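Local coordinates for protein WbmS, polysaccharide deacetylase involved in O-antigen biosynthesis (Bordetella bronchiseptica, PDB 3HFT) that probably removes acetyl groups from sugars as a zinc-dependent polysaccharide deacetylase in the biosynthesis of the O-antigen, at residues Thr68-His73 and Ser123-Ser128; Trp177-Ala182 and Ala243-Phe248; Pro209-Met214 and Arg220-Ser225; Arg226-His229 and Asp234-Arg237. All coordinates share one frame; numbering follows the deposited sequence.

How the contacts relate
Contact 1 closes first along the chain; contacts 3 and 4 then follow one after the other between the two segments of contact 2. Contacts 1 and 2 both reach the parallel five-stranded sheet, through strands 67-71 and 177-178, and their centres lie about 18 Å apart. Contacts 2 and 3, with centres about 11 Å apart, join directly: Arg246 NH1 lies 2.9 Å from Val212 O, a probable hydrogen bond. Contact 1 holds the zinc ligand His127. Contacts 2 and 3 reach the border of the zinc site through one ethanediol, bound by Asp180, His211 and the zinc ligand Asp46. Contact 4 packs behind contact 3 through Leu235, their centres about 8 Å apart.

Contact 1: Thr68-His73 and Ser123-Ser128; sequences TWFATH and SVRSHS. With EDO (1,2-ethanediol), chain F.
Phe70 and Arg125 carry most of this buried contact, which is made by van der Waals and CH-pi interactions. CB of Arg125 sits over the middle of the Phe70 ring, 4.0 Å from its centroid and only 7° off the ring normal, a well-centred CH-pi contact. At its rim the ring also meets the end of the arginine: Phe70 CE2 lies over a face of the guanidinium, 3.6 Å from Arg125 NH1, with the two planes 61° apart rather than stacked. Arg125 can serve the ring twice because CG leaves anti to the backbone N and the chain then bends at chi3 (-72°), folding the guanidinium back toward Phe70. The backbone of Ser123 and Val124 meets the ring around CE1. Phe70 CE1 comes within 3.6 Å of Val124 N, while Ser123 C lies at the ring edge, 3.7 Å from CE1.

Polar bonds to other parts of the fold hold the arginine in place: a salt bridge from NH1 to Asp44 and a hydrogen bond from NE to Cys148 O. Ser123 OG is likewise engaged, with Glu88.

Beyond Arg125 the chain reaches the metal. His127 ND1 binds zinc together with Asp46 and His92, and Ser128 N donates a 2.7 Å hydrogen bond to O1 of an ethanediol. This Asp-His-His zinc site beside the ends of parallel strands is characteristic of the polysaccharide deacetylase family.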
loop_
_atom_site.group_PDB
_atom_site.type_symbol
_atom_site.label_atom_id
_atom_site.label_comp_id
_atom_site.label_asym_id
_atom_site.label_seq_id
_atom_site.Cartn_x
_atom_site.Cartn_y
_atom_site.Cartn_z
ATOM N N THR A 68 10.754 16.153 6.931
ATOM C CA THR A 68 9.330 16.350 6.670
ATOM C C THR A 68 8.558 15.862 7.896
ATOM O O THR A 68 8.873 14.815 8.438
ATOM C CB THR A 68 8.906 15.582 5.445
ATOM O OG1 THR A 68 9.770 15.936 4.357
ATOM C CG2 THR A 68 7.454 15.889 5.099
ATOM N N TRP A 69 7.539 16.616 8.309
ATOM C CA TRP A 69 6.839 16.373 9.588
ATOM C C TRP A 69 5.376 16.221 9.297
ATOM O O TRP A 69 4.770 17.130 8.706
ATOM C CB TRP A 69 7.044 17.576 10.550
ATOM C CG TRP A 69 8.507 17.860 10.821
ATOM C CD1 TRP A 69 9.375 18.465 9.978
ATOM C CD2 TRP A 69 9.273 17.473 11.970
ATOM N NE1 TRP A 69 10.614 18.542 10.537
ATOM C CE2 TRP A 69 10.587 17.929 11.760
ATOM C CE3 TRP A 69 8.961 16.850 13.179
ATOM C CZ2 TRP A 69 11.612 17.714 12.678
ATOM C CZ3 TRP A 69 9.982 16.632 14.102
ATOM C CH2 TRP A 69 11.292 17.086 13.849
ATOM N N PHE A 70 4.788 15.102 9.699
ATOM C CA PHE A 70 3.364 14.886 9.437
ATOM C C PHE A 70 2.537 15.197 10.689
ATOM O O PHE A 70 2.637 14.505 11.693
ATOM C CB PHE A 70 3.127 13.484 8.895
ATOM C CG PHE A 70 3.749 13.253 7.562
ATOM C CD1 PHE A 70 3.210 13.831 6.409
ATOM C CD2 PHE A 70 4.842 12.422 7.427
ATOM C CE1 PHE A 70 3.780 13.594 5.199
ATOM C CE2 PHE A 70 5.392 12.193 6.194
ATOM C CZ PHE A 70 4.872 12.793 5.087
ATOM N N ALA A 71 1.746 16.275 10.613
ATOM C CA ALA A 71 1.043 16.804 11.797
ATOM C C ALA A 71 -0.262 16.085 12.095
ATOM O O ALA A 71 -1.071 15.799 11.186
ATOM C CB ALA A 71 0.765 18.320 11.617
ATOM N N THR A 72 -0.470 15.807 13.374
ATOM C CA THR A 72 -1.671 15.149 13.856
ATOM C C THR A 72 -2.655 16.112 14.498
ATOM O O THR A 72 -3.852 15.872 14.508
ATOM C CB THR A 72 -1.328 14.060 14.907
ATOM O OG1 THR A 72 -0.339 14.552 15.833
ATOM C CG2 THR A 72 -0.811 12.790 14.232
ATOM N N HIS A 73 -2.141 17.198 15.041
ATOM C CA HIS A 73 -2.951 18.052 15.894
ATOM C C HIS A 73 -2.375 19.447 15.942
ATOM O O HIS A 73 -1.262 19.695 15.485
ATOM C CB HIS A 73 -2.996 17.432 17.277
ATOM C CG HIS A 73 -1.679 17.448 17.973
ATOM N ND1 HIS A 73 -0.713 16.482 17.761
ATOM C CD2 HIS A 73 -1.151 18.325 18.861
ATOM C CE1 HIS A 73 0.341 16.757 18.510
ATOM N NE2 HIS A 73 0.114 17.884 19.162
ATOM N N SER A 123 2.182 17.075 1.093
ATOM C CA SER A 123 2.566 15.716 1.475
ATOM C C SER A 123 1.692 15.143 2.583
ATOM O O SER A 123 1.325 15.843 3.524
ATOM C CB SER A 123 4.054 15.645 1.862
ATOM O OG SER A 123 4.895 16.025 0.778
ATOM N N VAL A 124 1.372 13.851 2.472
ATOM C CA VAL A 124 0.529 13.192 3.440
ATOM C C VAL A 124 0.946 11.758 3.714
ATOM O O VAL A 124 1.366 11.029 2.806
ATOM C CB VAL A 124 -0.973 13.180 2.966
ATOM C CG1 VAL A 124 -1.116 12.506 1.573
ATOM C CG2 VAL A 124 -1.871 12.472 3.987
ATOM N N ARG A 125 0.834 11.365 4.980
ATOM C CA ARG A 125 0.928 9.964 5.375
ATOM C C ARG A 125 -0.213 9.765 6.342
ATOM O O ARG A 125 -0.427 10.615 7.221
ATOM C CB ARG A 125 2.242 9.600 6.052
ATOM C CG ARG A 125 2.318 8.107 6.384
ATOM C CD ARG A 125 3.628 7.821 7.040
ATOM N NE ARG A 125 4.747 7.879 6.118
ATOM C CZ ARG A 125 5.950 8.367 6.422
ATOM N NH1 ARG A 125 6.181 8.954 7.589
ATOM N NH2 ARG A 125 6.922 8.310 5.526
ATOM N N SER A 126 -0.974 8.685 6.142
ATOM C CA SER A 126 -2.128 8.388 6.997
ATOM C C SER A 126 -1.711 7.697 8.275
ATOM O O SER A 126 -0.854 6.817 8.258
ATOM C CB SER A 126 -3.124 7.485 6.281
ATOM O OG SER A 126 -3.637 8.109 5.116
ATOM N N HIS A 127 -2.333 8.083 9.397
ATOM C CA HIS A 127 -2.124 7.372 10.633
ATOM C C HIS A 127 -2.564 5.938 10.390
ATOM O O HIS A 127 -3.599 5.698 9.741
ATOM C CB HIS A 127 -2.902 7.952 11.809
ATOM C CG HIS A 127 -2.599 7.239 13.084
ATOM N ND1 HIS A 127 -1.317 7.167 13.587
ATOM C CD2 HIS A 127 -3.381 6.510 13.917
ATOM C CE1 HIS A 127 -1.332 6.460 14.709
ATOM N NE2 HIS A 127 -2.568 6.038 14.920
ATOM N N SER A 128 -1.734 4.998 10.839
ATOM C CA SER A 128 -1.953 3.553 10.621
ATOM C C SER A 128 -1.993 3.139 9.141
ATOM O O SER A 128 -2.473 2.055 8.806
ATOM C CB SER A 128 -3.186 3.058 11.368
ATOM O OG SER A 128 -2.930 3.208 12.768
HETATM C C1 EDO F . 1.766 5.057 10.786
HETATM O O1 EDO F . 0.742 5.128 11.801
HETATM C C2 EDO F . 3.093 5.454 11.433
HETATM O O2 EDO F . 2.949 6.634 12.282
#

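Contact 2: Trp177-Ala182 and Ala243-Phe248; sequences WEDDVA and AGSRTF. With EDO (1,2-ethanediol), chain D.
Trp177 and Phe248 lie face against face in an offset stack, the six-membered ring of the indole and the phenyl ring only 6° from parallel with centroids 4.1 Å apart. The two side chains reach each other from opposite directions. Their tightest approach is Trp177 CZ2 to Phe248 CE1, 3.4 Å, and each of these atoms lies over the outer part of the partner's face. Both groups leave the backbone with CG anti to N (chi1 -167° for Trp177, 176° for Phe248), an extended start that spans the gap between strand 177-178 and helix 245-256. A second touch is made close by, where Ser245 OG stands 3.3 Å from Asp179 CB.

The next shell fixes these groups. Trp177 NE1 is hydrogen-bonded to Tyr195 OH, and both aromatic rings also pack on strand 203-207. Ser245 OG is bonded to Thr216 O, while Asp179 OD1 accepts from His208 ND1; Asp179 and Ser245 each begin a helix. At the start of the second helix, Gly244 N donates to Thr247 OG1 at 2.9 Å. Cohesion between the two segments therefore comes from dispersion between aromatic faces, with the polar atoms beside the stack satisfied by other parts of the protein.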
loop_
_atom_site.group_PDB
_atom_site.type_symbol
_atom_site.label_atom_id
_atom_site.label_comp_id
_atom_site.label_asym_id
_atom_site.label_seq_id
_atom_site.Cartn_x
_atom_site.Cartn_y
_atom_site.Cartn_z
ATOM N N TRP A 177 11.863 2.035 6.264
ATOM C CA TRP A 177 12.248 1.857 7.662
ATOM C C TRP A 177 11.376 2.731 8.551
ATOM O O TRP A 177 11.025 3.873 8.180
ATOM C CB TRP A 177 13.731 2.198 7.848
ATOM C CG TRP A 177 14.310 1.744 9.193
ATOM C CD1 TRP A 177 15.083 0.640 9.414
ATOM C CD2 TRP A 177 14.263 2.452 10.443
ATOM N NE1 TRP A 177 15.455 0.573 10.738
ATOM C CE2 TRP A 177 14.967 1.672 11.390
ATOM C CE3 TRP A 177 13.625 3.619 10.876
ATOM C CZ2 TRP A 177 15.090 2.049 12.745
ATOM C CZ3 TRP A 177 13.755 3.998 12.215
ATOM C CH2 TRP A 177 14.465 3.204 13.130
ATOM N N GLU A 178 10.989 2.179 9.707
ATOM C CA GLU A 178 10.165 2.885 10.697
ATOM C C GLU A 178 10.558 2.343 12.072
ATOM O O GLU A 178 10.829 1.130 12.238
ATOM C CB GLU A 178 8.676 2.723 10.404
ATOM C CG GLU A 178 7.728 3.359 11.419
ATOM C CD GLU A 178 6.275 3.220 11.037
ATOM O OE1 GLU A 178 5.970 3.244 9.813
ATOM O OE2 GLU A 178 5.434 3.080 11.960
ATOM N N ASP A 179 10.608 3.235 13.043
ATOM C CA ASP A 179 11.084 2.868 14.388
ATOM C C ASP A 179 10.275 1.789 15.065
ATOM O O ASP A 179 10.856 0.781 15.537
ATOM C CB ASP A 179 11.371 4.091 15.314
ATOM C CG ASP A 179 10.212 5.087 15.426
ATOM O OD1 ASP A 179 9.086 4.767 15.037
ATOM O OD2 ASP A 179 10.449 6.214 15.929
ATOM N N ASP A 180 8.965 1.961 15.166
ATOM C CA ASP A 180 8.151 0.931 15.801
ATOM C C ASP A 180 8.114 -0.359 14.978
ATOM O O ASP A 180 8.124 -1.462 15.540
ATOM C CB ASP A 180 6.753 1.432 16.196
ATOM C CG ASP A 180 5.997 2.076 15.066
ATOM O OD1 ASP A 180 6.534 2.256 13.960
ATOM O OD2 ASP A 180 4.848 2.471 15.312
ATOM N N VAL A 181 8.174 -0.234 13.653
ATOM C CA VAL A 181 8.263 -1.412 12.766
ATOM C C VAL A 181 9.587 -2.172 12.937
ATOM O O VAL A 181 9.627 -3.415 12.857
ATOM C CB VAL A 181 8.001 -1.015 11.289
ATOM C CG1 VAL A 181 8.204 -2.192 10.356
ATOM C CG2 VAL A 181 6.567 -0.501 11.163
ATOM N N ALA A 182 10.661 -1.438 13.231
ATOM C CA ALA A 182 11.947 -2.049 13.475
ATOM C C ALA A 182 11.832 -2.927 14.717
ATOM O O ALA A 182 12.389 -4.039 14.774
ATOM C CB ALA A 182 13.007 -0.988 13.660
ATOM N N ALA A 243 21.209 0.893 22.959
ATOM C CA ALA A 243 20.881 1.317 21.607
ATOM C C ALA A 243 19.367 1.310 21.429
ATOM O O ALA A 243 18.672 0.413 21.949
ATOM C CB ALA A 243 21.515 0.379 20.605
ATOM N N GLY A 244 18.848 2.295 20.700
ATOM C CA GLY A 244 17.439 2.320 20.368
ATOM C C GLY A 244 17.200 3.302 19.238
ATOM O O GLY A 244 18.150 3.686 18.525
ATOM N N SER A 245 15.954 3.738 19.107
ATOM C CA SER A 245 15.522 4.650 18.036
ATOM C C SER A 245 16.285 5.959 18.027
ATOM O O SER A 245 16.618 6.476 16.961
ATOM C CB SER A 245 14.022 4.941 18.146
ATOM O OG SER A 245 13.254 3.743 17.979
ATOM N N ARG A 246 16.582 6.500 19.203
ATOM C CA ARG A 246 17.288 7.765 19.315
ATOM C C ARG A 246 18.750 7.627 18.899
ATOM O O ARG A 246 19.268 8.436 18.125
ATOM C CB ARG A 246 17.238 8.279 20.749
ATOM C CG ARG A 246 17.732 9.695 20.940
ATOM C CD ARG A 246 17.787 10.006 22.427
ATOM N NE ARG A 246 18.049 11.411 22.677
ATOM C CZ ARG A 246 17.145 12.385 22.611
ATOM N NH1 ARG A 246 15.912 12.145 22.277
ATOM N NH2 ARG A 246 17.497 13.627 22.851
ATOM N N THR A 247 19.428 6.609 19.403
ATOM C CA THR A 247 20.835 6.432 19.063
ATOM C C THR A 247 20.987 6.042 17.579
ATOM O O THR A 247 21.944 6.438 16.943
ATOM C CB THR A 247 21.539 5.445 19.981
ATOM O OG1 THR A 247 20.924 4.173 19.867
ATOM C CG2 THR A 247 21.528 5.931 21.447
ATOM N N PHE A 248 20.012 5.329 17.021
ATOM C CA PHE A 248 20.019 4.996 15.595
ATOM C C PHE A 248 19.960 6.299 14.788
ATOM O O PHE A 248 20.725 6.500 13.859
ATOM C CB PHE A 248 18.827 4.096 15.304
ATOM C CG PHE A 248 18.615 3.730 13.849
ATOM C CD1 PHE A 248 17.792 4.488 13.040
ATOM C CD2 PHE A 248 19.163 2.567 13.320
ATOM C CE1 PHE A 248 17.544 4.117 11.743
ATOM C CE2 PHE A 248 18.907 2.194 12.019
ATOM C CZ PHE A 248 18.095 2.974 11.231
HETATM C C1 EDO D . 3.466 3.999 18.272
HETATM O O1 EDO D . 4.573 3.122 18.050
HETATM C C2 EDO D . 3.891 5.447 18.003
HETATM O O2 EDO D . 2.754 6.264 17.671
#

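Contact 3: Pro209-Met214 and Arg220-Ser225; sequences PIHVYM and RRYEDS. With EDO (1,2-ethanediol), chain D.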
loop_
_atom_site.group_PDB
_atom_site.type_symbol
_atom_site.label_atom_id
_atom_site.label_comp_id
_atom_site.label_asym_id
_atom_site.label_seq_id
_atom_site.Cartn_x
_atom_site.Cartn_y
_atom_site.Cartn_z
ATOM N N PRO A 209 8.371 11.032 17.430
ATOM C CA PRO A 209 8.939 11.801 18.529
ATOM C C PRO A 209 8.977 11.037 19.848
ATOM O O PRO A 209 10.014 11.061 20.519
ATOM C CB PRO A 209 8.034 13.025 18.587
ATOM C CG PRO A 209 7.712 13.273 17.159
ATOM C CD PRO A 209 7.511 11.868 16.579
ATOM N N ILE A 210 7.895 10.321 20.168
ATOM C CA ILE A 210 7.841 9.540 21.403
ATOM C C ILE A 210 8.970 8.508 21.445
ATOM O O ILE A 210 9.606 8.326 22.485
ATOM C CB ILE A 210 6.440 8.881 21.665
ATOM C CG1 ILE A 210 6.370 8.399 23.123
ATOM C CG2 ILE A 210 6.097 7.720 20.634
ATOM C CD1 ILE A 210 6.592 9.537 24.219
ATOM N N HIS A 211 9.252 7.855 20.334
ATOM C CA HIS A 211 10.320 6.837 20.360
ATOM C C HIS A 211 11.692 7.456 20.347
ATOM O O HIS A 211 12.632 6.921 20.935
ATOM C CB HIS A 211 10.152 5.816 19.239
ATOM C CG HIS A 211 8.886 5.036 19.340
ATOM N ND1 HIS A 211 8.480 4.452 20.514
ATOM C CD2 HIS A 211 7.914 4.786 18.436
ATOM C CE1 HIS A 211 7.322 3.848 20.323
ATOM N NE2 HIS A 211 6.961 4.029 19.064
ATOM N N VAL A 212 11.833 8.599 19.686
ATOM C CA VAL A 212 13.123 9.320 19.728
ATOM C C VAL A 212 13.354 9.793 21.171
ATOM O O VAL A 212 14.437 9.673 21.706
ATOM C CB VAL A 212 13.151 10.496 18.703
ATOM C CG1 VAL A 212 14.439 11.339 18.817
ATOM C CG2 VAL A 212 12.982 9.930 17.251
ATOM N N TYR A 213 12.330 10.334 21.809
ATOM C CA TYR A 213 12.465 10.788 23.189
ATOM C C TYR A 213 12.866 9.676 24.162
ATOM O O TYR A 213 13.725 9.877 25.010
ATOM C CB TYR A 213 11.166 11.443 23.671
ATOM C CG TYR A 213 11.373 12.252 24.924
ATOM C CD1 TYR A 213 11.779 13.592 24.860
ATOM C CD2 TYR A 213 11.220 11.681 26.175
ATOM C CE1 TYR A 213 11.983 14.335 25.995
ATOM C CE2 TYR A 213 11.464 12.421 27.315
ATOM C CZ TYR A 213 11.835 13.745 27.208
ATOM O OH TYR A 213 12.036 14.486 28.336
HETATM N N MSE A 214 12.232 8.518 24.057
HETATM C CA MSE A 214 12.506 7.401 24.984
HETATM C C MSE A 214 13.600 6.468 24.483
HETATM O O MSE A 214 13.952 5.524 25.183
HETATM C CB MSE A 214 11.249 6.543 25.206
HETATM C CG MSE A 214 10.018 7.350 25.684
HETATM SE SE MSE A 214 8.562 6.125 26.132
HETATM C CE MSE A 214 9.165 5.719 27.372
ATOM N N ARG A 220 7.482 -2.766 24.419
ATOM C CA ARG A 220 7.051 -2.990 25.769
ATOM C C ARG A 220 7.439 -1.799 26.659
ATOM O O ARG A 220 6.734 -1.476 27.587
ATOM C CB ARG A 220 7.648 -4.315 26.288
ATOM C CG ARG A 220 7.062 -4.802 27.608
ATOM C CD ARG A 220 5.534 -4.939 27.565
ATOM N NE ARG A 220 4.995 -5.239 28.884
ATOM C CZ ARG A 220 4.933 -6.453 29.424
ATOM N NH1 ARG A 220 5.352 -7.526 28.765
ATOM N NH2 ARG A 220 4.431 -6.596 30.640
ATOM N N ARG A 221 8.563 -1.145 26.378
ATOM C CA ARG A 221 8.949 0.066 27.118
ATOM C C ARG A 221 7.882 1.136 26.883
ATOM O O ARG A 221 7.389 1.785 27.815
ATOM C CB ARG A 221 10.322 0.576 26.651
ATOM C CG ARG A 221 10.832 1.849 27.354
ATOM C CD ARG A 221 12.137 2.415 26.773
ATOM N NE ARG A 221 13.238 1.486 27.025
ATOM C CZ ARG A 221 13.892 1.386 28.172
ATOM N NH1 ARG A 221 13.579 2.144 29.209
ATOM N NH2 ARG A 221 14.859 0.481 28.281
ATOM N N TYR A 222 7.462 1.264 25.632
ATOM C CA TYR A 222 6.442 2.208 25.252
ATOM C C TYR A 222 5.127 1.911 25.963
ATOM O O TYR A 222 4.487 2.810 26.524
ATOM C CB TYR A 222 6.287 2.168 23.739
ATOM C CG TYR A 222 5.126 2.953 23.245
ATOM C CD1 TYR A 222 5.217 4.333 23.087
ATOM C CD2 TYR A 222 3.923 2.328 22.927
ATOM C CE1 TYR A 222 4.151 5.078 22.624
ATOM C CE2 TYR A 222 2.837 3.070 22.489
ATOM C CZ TYR A 222 2.964 4.444 22.325
ATOM O OH TYR A 222 1.897 5.203 21.895
ATOM N N GLU A 223 4.725 0.651 25.970
ATOM C CA GLU A 223 3.487 0.271 26.636
ATOM C C GLU A 223 3.566 0.402 28.159
ATOM O O GLU A 223 2.607 0.852 28.782
ATOM C CB GLU A 223 3.078 -1.148 26.245
ATOM C CG GLU A 223 2.668 -1.304 24.778
ATOM C CD GLU A 223 1.406 -0.516 24.420
ATOM O OE1 GLU A 223 0.529 -0.379 25.319
ATOM O OE2 GLU A 223 1.292 -0.039 23.241
ATOM N N ASP A 224 4.687 0.017 28.761
ATOM C CA ASP A 224 4.853 0.124 30.210
ATOM C C ASP A 224 4.822 1.560 30.726
ATOM O O ASP A 224 4.465 1.789 31.875
ATOM C CB ASP A 224 6.180 -0.488 30.675
ATOM C CG ASP A 224 6.217 -2.011 30.601
ATOM O OD1 ASP A 224 5.170 -2.631 30.376
ATOM O OD2 ASP A 224 7.330 -2.570 30.763
ATOM N N SER A 225 5.246 2.507 29.897
ATOM C CA SER A 225 5.377 3.896 30.282
ATOM C C SER A 225 4.164 4.761 29.905
ATOM O O SER A 225 4.213 5.983 30.059
ATOM C CB SER A 225 6.598 4.480 29.587
ATOM O OG SER A 225 6.507 4.400 28.155
HETATM C C1 EDO D . 3.466 3.999 18.272
HETATM O O1 EDO D . 4.573 3.122 18.050
HETATM C C2 EDO D . 3.891 5.447 18.003
HETATM O O2 EDO D . 2.754 6.264 17.671
#
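Tyr222 offers its ring to the edge of His211 in an offset edge-to-face pair, with centroids 5.1 Å apart and planes at 60°. The imidazole atom that touches is CE1, 3.5 Å from Tyr222 CD1. Ile210 reaches the same tyrosine with its CG2 branch, 3.8 Å from Tyr222 CE1, while that branch also lies over the His211 ring. Thus the histidine is held between a methyl on a face and the tyrosine at its rim. Its two nitrogens are both used: NE2 gives a nearly straight 2.7 Å bond (174°) to O1 of an ethanediol, and ND1 is paired with Thr216 OG1.

Farther along, the selenium end of Met214 lies beside Ser225, with SE 3.4 Å from OG; the placement of the terminal methyl is doubtful. That hydroxyl has its polar partner in His229. Met214 O lies 3.9 Å from Arg221 CD, and the charged end of Arg221 is bridged to Glu217.

The axes approach to 11.2 Å and cross at 98°: two short consecutive helices, joined by a brief connection, packed nearly at right angles. The first, following strand 203-207, brings His211 to the border of the zinc site, where the ethanediol also bonds Asp180 and the zinc ligand Asp46.

Contact 4: Arg226-His229 and Asp234-Arg237; sequences REVH and DLIR
Two extended first torsions bring Val228 and Leu235 together. Val228 places CG1 anti to its amide nitrogen (chi1 -164°), which carries this methyl across to the other segment, and Leu235 likewise sends CG out anti to N (chi1 -170°) before its two methyls spread over the backbone of Val228 and His229. Val228 was modelled in two conformers; in one of them CG1 rests against the start of the opposing turn, 3.5 Å from Leu235 N, while its 3.3 Å approach to Asp234 CB is short and doubtful. In return, Leu235 CB lies 3.7 Å from Val228 O.

The two segments flank a short connection in the long irregular stretch between helix 219-224 and helix 245-256, and the second of them forms a 3-10 turn, closed by the 3.0 Å bond from Arg237 N to Asp234 O. Leu235 is the buried member of the group and also packs on Ile210, Tyr213 and Met214 of helix 209-214, and on Phe51 and Val52 of helix 50-63.

The leucine methyls divide their work. CD2 sits 3.7 Å from His229 O, whereas CD1 comes to the edge of the imidazole, 4.1 Å from His229 CD2. That ring stacks on Tyr222, and its NE2 is the atom that meets Ser225 OG.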
loop_
_atom_site.group_PDB
_atom_site.type_symbol
_atom_site.label_atom_id
_atom_site.label_comp_id
_atom_site.label_asym_id
_atom_site.label_seq_id
_atom_site.Cartn_x
_atom_site.Cartn_y
_atom_site.Cartn_z
ATOM N N ARG A 226 3.090 4.131 29.431
ATOM C CA ARG A 226 1.940 4.835 28.858
ATOM C C ARG A 226 1.416 5.985 29.686
ATOM O O ARG A 226 1.096 7.050 29.165
ATOM C CB ARG A 226 0.777 3.871 28.646
ATOM C CG ARG A 226 0.935 2.953 27.483
ATOM C CD ARG A 226 -0.397 2.295 27.133
ATOM N NE ARG A 226 -1.109 3.126 26.175
ATOM C CZ ARG A 226 -0.857 3.153 24.872
ATOM N NH1 ARG A 226 0.081 2.385 24.353
ATOM N NH2 ARG A 226 -1.547 3.960 24.083
ATOM N N GLU A 227 1.329 5.773 30.986
ATOM C CA GLU A 227 0.804 6.805 31.856
ATOM C C GLU A 227 1.721 8.016 32.034
ATOM O O GLU A 227 1.286 9.011 32.600
ATOM C CB GLU A 227 0.480 6.208 33.224
ATOM C CG GLU A 227 -0.582 5.125 33.147
ATOM C CD GLU A 227 -1.834 5.617 32.441
ATOM O OE1 GLU A 227 -2.538 6.472 33.027
ATOM O OE2 GLU A 227 -2.103 5.166 31.296
ATOM N N VAL A 228 2.943 7.930 31.513
ATOM C CA VAL A 228 3.946 8.960 31.711
ATOM C C VAL A 228 4.269 9.726 30.433
ATOM O O VAL A 228 5.006 10.702 30.483
ATOM C CB VAL A 228 5.247 8.318 32.253
ATOM C CG1 VAL A 228 6.176 9.372 32.828
ATOM C CG2 VAL A 228 4.912 7.280 33.313
ATOM N N HIS A 229 3.678 9.327 29.304
ATOM C CA HIS A 229 4.029 9.898 27.985
ATOM C C HIS A 229 3.828 11.390 27.845
ATOM O O HIS A 229 4.391 12.002 26.939
ATOM C CB HIS A 229 3.330 9.185 26.812
ATOM C CG HIS A 229 3.734 7.753 26.643
ATOM N ND1 HIS A 229 3.054 6.877 25.827
ATOM C CD2 HIS A 229 4.720 7.032 27.229
ATOM C CE1 HIS A 229 3.621 5.685 25.896
ATOM N NE2 HIS A 229 4.625 5.748 26.759
ATOM N N ASP A 234 8.751 12.994 34.669
ATOM C CA ASP A 234 9.057 11.583 34.801
ATOM C C ASP A 234 9.479 10.870 33.504
ATOM O O ASP A 234 10.163 9.848 33.557
ATOM C CB ASP A 234 7.832 10.844 35.316
ATOM C CG ASP A 234 7.573 11.058 36.800
ATOM O OD1 ASP A 234 8.253 11.919 37.441
ATOM O OD2 ASP A 234 6.657 10.342 37.291
ATOM N N LEU A 235 9.036 11.350 32.347
ATOM C CA LEU A 235 9.273 10.586 31.121
ATOM C C LEU A 235 10.739 10.336 30.836
ATOM O O LEU A 235 11.102 9.261 30.333
ATOM C CB LEU A 235 8.584 11.230 29.909
ATOM C CG LEU A 235 8.578 10.377 28.622
ATOM C CD1 LEU A 235 7.948 8.996 28.863
ATOM C CD2 LEU A 235 7.908 11.106 27.413
ATOM N N ILE A 236 11.587 11.314 31.140
ATOM C CA ILE A 236 13.015 11.203 30.845
ATOM C C ILE A 236 13.655 9.984 31.580
ATOM O O ILE A 236 14.649 9.399 31.101
ATOM C CB ILE A 236 13.753 12.523 31.253
ATOM C CG1 ILE A 236 15.230 12.485 30.843
ATOM C CG2 ILE A 236 13.629 12.801 32.736
ATOM C CD1 ILE A 236 15.417 12.296 29.401
ATOM N N ARG A 237 13.068 9.603 32.721
ATOM C CA ARG A 237 13.564 8.469 33.520
ATOM C C ARG A 237 13.386 7.134 32.759
ATOM O O ARG A 237 14.072 6.171 33.029
ATOM C CB ARG A 237 12.855 8.391 34.862
ATOM C CG ARG A 237 13.127 9.582 35.790
ATOM C CD ARG A 237 12.526 9.394 37.105
ATOM N NE ARG A 237 13.093 8.237 37.794
ATOM C CZ ARG A 237 12.505 7.641 38.824
ATOM N NH1 ARG A 237 11.393 8.133 39.349
ATOM N NH2 ARG A 237 13.035 6.567 39.368
#